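Local coordinates for protein dihydroorotase (Agrobacterium tumefaciens, PDB 2OGJ) that catalyses, as a zinc-dependent esterase of the amidohydrolase family, the deacetylation of acetyl-(R)-mandelate in vitro, and more weakly that of acetyl glycolate, at residues K130-L135 and A330-L335; E221-G224 and V228-H231; H231-N234 and S240-E243. All coordinates share one frame; numbering follows the deposited sequence.

Contact 1 of 3, residues K130-L135 and A330-L335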
loop_
_atom_site.group_PDB
_atom_site.type_symbol
_atom_site.label_atom_id
_atom_site.label_comp_id
_atom_site.label_asym_id
_atom_site.label_seq_id
_atom_site.Cartn_x
_atom_site.Cartn_y
_atom_site.Cartn_z
ATOM N N LYS A 130 3.408 -5.052 -35.869
ATOM C CA LYS A 130 3.981 -3.955 -35.114
ATOM C C LYS A 130 3.340 -4.055 -33.739
ATOM O O LYS A 130 2.379 -4.793 -33.548
ATOM C CB LYS A 130 3.614 -2.614 -35.755
ATOM C CG LYS A 130 3.588 -2.615 -37.281
ATOM C CD LYS A 130 4.874 -2.136 -37.932
ATOM C CE LYS A 130 5.984 -3.144 -37.794
ATOM N NZ LYS A 130 7.164 -2.780 -38.642
ATOM N N ALA A 131 3.855 -3.295 -32.787
ATOM C CA ALA A 131 3.318 -3.336 -31.447
ATOM C C ALA A 131 3.450 -2.034 -30.677
ATOM O O ALA A 131 4.392 -1.259 -30.865
ATOM C CB ALA A 131 4.002 -4.456 -30.663
ATOM N N PHE A 132 2.475 -1.801 -29.814
ATOM C CA PHE A 132 2.494 -0.656 -28.926
ATOM C C PHE A 132 3.097 -1.281 -27.671
ATOM O O PHE A 132 2.639 -2.332 -27.226
ATOM C CB PHE A 132 1.072 -0.168 -28.618
ATOM C CG PHE A 132 0.467 0.707 -29.690
ATOM C CD1 PHE A 132 0.741 2.070 -29.737
ATOM C CD2 PHE A 132 -0.406 0.162 -30.637
ATOM C CE1 PHE A 132 0.143 2.880 -30.717
ATOM C CE2 PHE A 132 -1.013 0.963 -31.624
ATOM C CZ PHE A 132 -0.741 2.316 -31.667
ATOM N N LEU A 133 4.144 -0.675 -27.127
ATOM C CA LEU A 133 4.752 -1.206 -25.919
ATOM C C LEU A 133 3.945 -0.699 -24.726
ATOM O O LEU A 133 3.640 0.486 -24.612
ATOM C CB LEU A 133 6.202 -0.747 -25.799
ATOM C CG LEU A 133 7.066 -1.441 -24.732
ATOM C CD1 LEU A 133 7.174 -2.918 -25.055
ATOM C CD2 LEU A 133 8.464 -0.780 -24.673
ATOM N N ASN A 134 3.584 -1.613 -23.838
ATOM C CA ASN A 134 2.824 -1.242 -22.659
ATOM C C ASN A 134 3.729 -0.450 -21.718
ATOM O O ASN A 134 4.913 -0.746 -21.601
ATOM C CB ASN A 134 2.296 -2.489 -21.954
ATOM C CG ASN A 134 1.146 -2.183 -21.027
ATOM O OD1 ASN A 134 1.226 -1.295 -20.186
ATOM N ND2 ASN A 134 0.065 -2.923 -21.175
ATOM N N LEU A 135 3.156 0.566 -21.072
ATOM C CA LEU A 135 3.875 1.423 -20.133
ATOM C C LEU A 135 4.285 0.539 -18.960
ATOM O O LEU A 135 5.347 0.733 -18.358
ATOM C CB LEU A 135 2.961 2.553 -19.645
ATOM C CG LEU A 135 3.551 3.874 -19.159
ATOM C CD1 LEU A 135 2.715 4.388 -18.026
ATOM C CD2 LEU A 135 4.957 3.693 -18.695
ATOM N N ALA A 330 -2.639 3.240 -40.693
ATOM C CA ALA A 330 -1.287 3.124 -41.214
ATOM C C ALA A 330 -0.489 4.383 -40.904
ATOM O O ALA A 330 0.710 4.321 -40.639
ATOM C CB ALA A 330 -1.318 2.881 -42.709
ATOM N N SER A 331 -1.149 5.533 -40.957
ATOM C CA SER A 331 -0.461 6.780 -40.660
ATOM C C SER A 331 0.045 6.769 -39.219
ATOM O O SER A 331 1.137 7.264 -38.941
ATOM C CB SER A 331 -1.397 7.970 -40.877
ATOM O OG SER A 331 -2.664 7.722 -40.300
ATOM N N VAL A 332 -0.747 6.202 -38.312
ATOM C CA VAL A 332 -0.357 6.143 -36.914
ATOM C C VAL A 332 0.921 5.333 -36.745
ATOM O O VAL A 332 1.798 5.701 -35.962
ATOM C CB VAL A 332 -1.443 5.481 -36.033
ATOM C CG1 VAL A 332 -0.974 5.449 -34.564
ATOM C CG2 VAL A 332 -2.750 6.219 -36.176
ATOM N N ILE A 333 1.031 4.230 -37.478
ATOM C CA ILE A 333 2.213 3.400 -37.335
ATOM C C ILE A 333 3.309 3.735 -38.327
ATOM O O ILE A 333 4.326 3.046 -38.410
ATOM C CB ILE A 333 1.856 1.888 -37.400
ATOM C CG1 ILE A 333 1.018 1.588 -38.630
ATOM C CG2 ILE A 333 1.097 1.486 -36.144
ATOM C CD1 ILE A 333 0.722 0.135 -38.804
ATOM N N ARG A 334 3.108 4.820 -39.059
ATOM C CA ARG A 334 4.076 5.274 -40.037
ATOM C C ARG A 334 4.303 4.234 -41.123
ATOM O O ARG A 334 5.435 3.997 -41.547
ATOM C CB ARG A 334 5.399 5.636 -39.340
ATOM C CG ARG A 334 5.301 6.893 -38.466
ATOM C CD ARG A 334 6.462 7.031 -37.481
ATOM N NE ARG A 334 6.175 8.014 -36.427
ATOM C CZ ARG A 334 6.857 8.122 -35.284
ATOM N NH1 ARG A 334 7.884 7.308 -35.023
ATOM N NH2 ARG A 334 6.504 9.042 -34.391
ATOM N N LEU A 335 3.217 3.611 -41.562
ATOM C CA LEU A 335 3.276 2.621 -42.631
ATOM C C LEU A 335 2.978 3.362 -43.921
ATOM O O LEU A 335 1.895 3.939 -44.070
ATOM C CB LEU A 335 2.228 1.528 -42.422
ATOM C CG LEU A 335 2.140 0.485 -43.540
ATOM C CD1 LEU A 335 3.529 -0.114 -43.783
ATOM C CD2 LEU A 335 1.116 -0.600 -43.159
#
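With chi1 at -180°, Val-332 extends its CG1 methyl directly away from its own main-chain nitrogen, and Phe-132 swings its ring roughly opposite its own carbonyl carbon (chi1 -81°); together these turns bring the far end of the ring to the valine. The meeting is at the edge of the ring, with CZ of Phe-132 4.3 Å from CG1 of Val-332 and the methyl lying near the ring plane. Alongside, Ile-333 reaches out, and its CD1 comes within 4.3 Å of CG of Lys-130. The lysine touches with the aliphatic root of its chain alone; beyond that the chain bends off, and NZ is hydrogen-bonded to the backbone O of Glu-169. Strand 128-132 belongs to the TIM barrel, paired on its two sides with strands 100-106 and 171-173, and the helix end at 330-335 packs against strand 128-132, where the Phe-132 side chain lies about 9 Å from a bound zinc ion. Ala-131 faces the opposite way, onto Phe-114 and Phe-117 of helix 114-122. Helix 327-332 stops here in a Schellman motif: Arg-334, with positive phi, is the C-prime residue, Leu-335 N binds Ala-330 O at 2.8 Å, and Arg-334 N binds Ser-331 O at 3.1 Å. Ile-333, the first residue to leave helical geometry, also rests on Thr-102 and Val-172.

Contact 2 of 3, residues E221-G224 and V228-H231. With ZN (zinc ion), chain H.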
loop_
_atom_site.group_PDB
_atom_site.type_symbol
_atom_site.label_atom_id
_atom_site.label_comp_id
_atom_site.label_asym_id
_atom_site.label_seq_id
_atom_site.Cartn_x
_atom_site.Cartn_y
_atom_site.Cartn_z
ATOM N N GLU A 221 -7.250 15.658 -22.470
ATOM C CA GLU A 221 -6.544 16.895 -22.118
ATOM C C GLU A 221 -5.031 16.725 -22.286
ATOM O O GLU A 221 -4.379 17.549 -22.918
ATOM C CB GLU A 221 -6.833 17.296 -20.663
ATOM C CG GLU A 221 -8.309 17.524 -20.293
ATOM C CD GLU A 221 -8.870 18.862 -20.776
ATOM O OE1 GLU A 221 -8.064 19.791 -21.011
ATOM O OE2 GLU A 221 -10.117 18.989 -20.900
ATOM N N ILE A 222 -4.477 15.657 -21.714
ATOM C CA ILE A 222 -3.043 15.393 -21.797
ATOM C C ILE A 222 -2.546 14.913 -23.173
ATOM O O ILE A 222 -1.382 15.102 -23.515
ATOM C CB ILE A 222 -2.603 14.399 -20.669
ATOM C CG1 ILE A 222 -1.296 13.711 -21.034
ATOM C CG2 ILE A 222 -3.678 13.402 -20.399
ATOM C CD1 ILE A 222 -0.087 14.582 -20.801
ATOM N N LEU A 223 -3.419 14.316 -23.972
ATOM C CA LEU A 223 -3.023 13.839 -25.294
ATOM C C LEU A 223 -2.752 14.976 -26.274
ATOM O O LEU A 223 -3.039 16.134 -25.992
ATOM C CB LEU A 223 -4.105 12.926 -25.866
ATOM C CG LEU A 223 -3.966 11.418 -25.654
ATOM C CD1 LEU A 223 -3.648 11.078 -24.210
ATOM C CD2 LEU A 223 -5.253 10.768 -26.091
ATOM N N GLY A 224 -2.217 14.633 -27.439
ATOM C CA GLY A 224 -1.892 15.624 -28.456
ATOM C C GLY A 224 -1.880 14.989 -29.844
ATOM O O GLY A 224 -2.135 13.796 -29.978
ATOM N N VAL A 228 -3.556 8.401 -29.857
ATOM C CA VAL A 228 -4.756 7.648 -30.156
ATOM C C VAL A 228 -5.547 7.293 -28.901
ATOM O O VAL A 228 -4.971 6.920 -27.882
ATOM C CB VAL A 228 -4.366 6.323 -30.907
ATOM C CG1 VAL A 228 -5.614 5.537 -31.307
ATOM C CG2 VAL A 228 -3.493 6.644 -32.130
ATOM N N VAL A 229 -6.869 7.418 -28.976
ATOM C CA VAL A 229 -7.733 7.048 -27.862
ATOM C C VAL A 229 -8.527 5.857 -28.387
ATOM O O VAL A 229 -9.330 5.982 -29.315
ATOM C CB VAL A 229 -8.732 8.167 -27.479
ATOM C CG1 VAL A 229 -9.800 7.615 -26.556
ATOM C CG2 VAL A 229 -7.998 9.351 -26.866
ATOM N N THR A 230 -8.286 4.687 -27.810
ATOM C CA THR A 230 -9.006 3.501 -28.228
ATOM C C THR A 230 -10.200 3.352 -27.283
ATOM O O THR A 230 -10.132 3.758 -26.123
ATOM C CB THR A 230 -8.084 2.248 -28.205
ATOM O OG1 THR A 230 -8.775 1.146 -28.805
ATOM C CG2 THR A 230 -7.668 1.896 -26.776
ATOM N N HIS A 231 -11.283 2.775 -27.808
ATOM C CA HIS A 231 -12.546 2.584 -27.100
ATOM C C HIS A 231 -13.330 3.896 -27.192
ATOM O O HIS A 231 -14.217 4.166 -26.391
ATOM C CB HIS A 231 -12.315 2.216 -25.635
ATOM C CG HIS A 231 -11.486 0.981 -25.440
ATOM N ND1 HIS A 231 -11.456 -0.051 -26.356
ATOM C CD2 HIS A 231 -10.704 0.587 -24.409
ATOM C CE1 HIS A 231 -10.693 -1.028 -25.898
ATOM N NE2 HIS A 231 -10.226 -0.666 -24.718
HETATM ZN ZN ZN H . -8.408 -1.982 -23.697
#
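A single side chain, Leu-223, supplies nearly everything that 221-224 brings to the interface, where it meets Val-229 and the backbone of Val-228. The leucine is the first residue to leave helical geometry after helix 216-222, and the contact belongs to the beta-alpha-beta unit formed by strand 206-209, that helix and strand 228-230 in the TIM barrel. The CD2 branch of Leu-223 does the touching. It abuts CG2 of Val-229, the two chains meeting at a slant; they are modelled closer than carbons can lie, so that spacing is doubtful. The same CD2 stands 4.3 Å from Val-228 O, an approach without polar character. Val-229 has CG1 anti to the backbone N (chi1 167°), which sets CG2 opposite the carbonyl carbon and towards the leucine. Tyr-216 and Leu-220 of the helix also pack on this valine, and Ile-259 touches both partners, giving an apolar layer between helix and strand. In the tight link to the strand, Asp-227 OD1 accepts a hydrogen bond from Gly-224 N.

The neighbouring strand residues face the other way: Val-228 points away from the leucine, and Thr-230 OG1 is hydrogen-bonded to His-77 ND1 and Asp-262 OD2. Beyond the strand, His-231 takes a positive phi (82°) and turns its ring to the metal centre. The zinc ion is shared with His-208 and the carboxylated Lys-175. CG2 of Thr-230 sits 4.0 Å above the centre of the His-231 ring, whose NE2 holds the zinc at 2.5 Å.

Contact 3 of 3, residues H231-N234 and S240-E243. With ZN (zinc ion), chain H.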
loop_
_atom_site.group_PDB
_atom_site.type_symbol
_atom_site.label_atom_id
_atom_site.label_comp_id
_atom_site.label_asym_id
_atom_site.label_seq_id
_atom_site.Cartn_x
_atom_site.Cartn_y
_atom_site.Cartn_z
ATOM N N HIS A 231 -11.283 2.775 -27.808
ATOM C CA HIS A 231 -12.546 2.584 -27.100
ATOM C C HIS A 231 -13.330 3.896 -27.192
ATOM O O HIS A 231 -14.217 4.166 -26.391
ATOM C CB HIS A 231 -12.315 2.216 -25.635
ATOM C CG HIS A 231 -11.486 0.981 -25.440
ATOM N ND1 HIS A 231 -11.456 -0.051 -26.356
ATOM C CD2 HIS A 231 -10.704 0.587 -24.409
ATOM C CE1 HIS A 231 -10.693 -1.028 -25.898
ATOM N NE2 HIS A 231 -10.226 -0.666 -24.718
ATOM N N CYS A 232 -12.999 4.699 -28.197
ATOM C CA CYS A 232 -13.610 6.016 -28.404
ATOM C C CYS A 232 -15.127 6.068 -28.284
ATOM O O CYS A 232 -15.679 7.059 -27.797
ATOM C CB CYS A 232 -13.210 6.567 -29.776
ATOM S SG CYS A 232 -13.922 5.641 -31.126
ATOM N N PHE A 233 -15.800 5.005 -28.727
ATOM C CA PHE A 233 -17.262 4.960 -28.698
ATOM C C PHE A 233 -17.872 3.944 -27.758
ATOM O O PHE A 233 -18.900 3.333 -28.077
ATOM C CB PHE A 233 -17.809 4.736 -30.114
ATOM C CG PHE A 233 -17.512 5.866 -31.050
ATOM C CD1 PHE A 233 -17.322 7.152 -30.559
ATOM C CD2 PHE A 233 -17.435 5.651 -32.420
ATOM C CE1 PHE A 233 -17.060 8.203 -31.414
ATOM C CE2 PHE A 233 -17.171 6.712 -33.295
ATOM C CZ PHE A 233 -16.983 7.988 -32.786
ATOM N N ASN A 234 -17.253 3.764 -26.599
ATOM C CA ASN A 234 -17.783 2.820 -25.639
ATOM C C ASN A 234 -19.044 3.444 -25.087
ATOM O O ASN A 234 -19.169 4.664 -25.020
ATOM C CB ASN A 234 -16.794 2.563 -24.496
ATOM C CG ASN A 234 -16.733 3.713 -23.508
ATOM O OD1 ASN A 234 -15.980 4.667 -23.696
ATOM N ND2 ASN A 234 -17.544 3.632 -22.457
ATOM N N SER A 240 -18.698 7.037 -21.500
ATOM C CA SER A 240 -19.395 7.292 -22.759
ATOM C C SER A 240 -19.413 8.767 -23.148
ATOM O O SER A 240 -19.731 9.623 -22.331
ATOM C CB SER A 240 -20.833 6.779 -22.669
ATOM O OG SER A 240 -21.615 7.299 -23.725
ATOM N N ILE A 241 -19.080 9.067 -24.398
ATOM C CA ILE A 241 -19.085 10.451 -24.847
ATOM C C ILE A 241 -20.499 10.966 -25.089
ATOM O O ILE A 241 -20.683 12.127 -25.440
ATOM C CB ILE A 241 -18.290 10.629 -26.159
ATOM C CG1 ILE A 241 -19.001 9.895 -27.312
ATOM C CG2 ILE A 241 -16.870 10.129 -25.956
ATOM C CD1 ILE A 241 -18.474 10.224 -28.696
HETATM N N MSE A 242 -21.500 10.111 -24.898
HETATM C CA MSE A 242 -22.877 10.526 -25.136
HETATM C C MSE A 242 -23.646 10.871 -23.856
HETATM O O MSE A 242 -24.729 11.455 -23.915
HETATM C CB MSE A 242 -23.608 9.449 -25.953
HETATM C CG MSE A 242 -24.372 9.979 -27.185
HETATM SE SE MSE A 242 -23.509 11.292 -28.117
HETATM C CE MSE A 242 -22.026 10.462 -28.583
ATOM N N GLU A 243 -23.078 10.535 -22.701
ATOM C CA GLU A 243 -23.703 10.831 -21.410
ATOM C C GLU A 243 -23.259 12.194 -20.850
ATOM O O GLU A 243 -23.862 12.730 -19.919
ATOM C CB GLU A 243 -23.355 9.732 -20.404
ATOM C CG GLU A 243 -21.897 9.301 -20.488
ATOM C CD GLU A 243 -21.393 8.583 -19.252
ATOM O OE1 GLU A 243 -22.162 7.805 -18.639
ATOM O OE2 GLU A 243 -20.207 8.793 -18.908
HETATM ZN ZN ZN H . -8.408 -1.982 -23.697
HETATM O O HOH W 1 -18.006 6.943 -26.008
#
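Phe-233 and Ile-241 meet obliquely, CD1 of the isoleucine lying 3.7 Å from CE1 of the phenylalanine ring. Both belong to the loop that follows strand 228-230 of the TIM barrel and leads to helix 245-253; each segment folds as a type I beta turn, His-231 to Asn-234 and Ser-240 to Glu-243. One face of the phenyl ring carries SG of the adjoining Cys-232, 3.6 Å above the plane and over the centre. Val-274 and Ala-278 of helix 272-280 also pack on the phenylalanine. Ile-241 holds CG1 between its backbone N and carbonyl carbon (chi1 66°), which parts its two arms: CD1 goes to the ring, while CG2 turns to the backbone, 3.8 Å from Cys-232 O. Leu-247, Phe-248 and Tyr-216 touch the isoleucine as well.

Between the two turns a water does the polar work. It donates to Cys-232 O at 2.9 Å and to Asn-234 O at 2.7 Å, and accepts from Ile-241 N at 2.9 Å, so one molecule bridges three backbone groups of buried residues. Cys-232 O has a second partner in Tyr-216 OH. Closer to the start of the second turn, CA of Ser-240 approaches Asn-234 O at 3.5 Å in a CH...O contact. The serine side chain turns forward along its own segment, OG anti to the backbone N (chi1 166°), and forms an ST turn: Ser-240 OG accepts from N of selenomethionine Met-242 at 3.0 Å, with an N-H...O angle of 159°.

How the contacts relate
From the N terminus, the first segment met is on strand 128-132, which contact 1 joins to the end of helix 327-332 almost two hundred residues later. That long loop encloses both other contacts. Contact 2 closes a short link between helix 216-222 and strand 228-230; contact 3 follows at once, drawing together the loop beyond that strand. They share His-231, so one ends where the other begins, at the zinc. Contacts 1 and 2 also touch in space, Val-332 CG1 packing on Val-228 CG2, whereas contact 3 stays about 11 Å from contact 1 at the nearest atoms. Together they tie strands 128-132 and 228-230, helices 216-222 and 327-332, and the loop before helix 245-253.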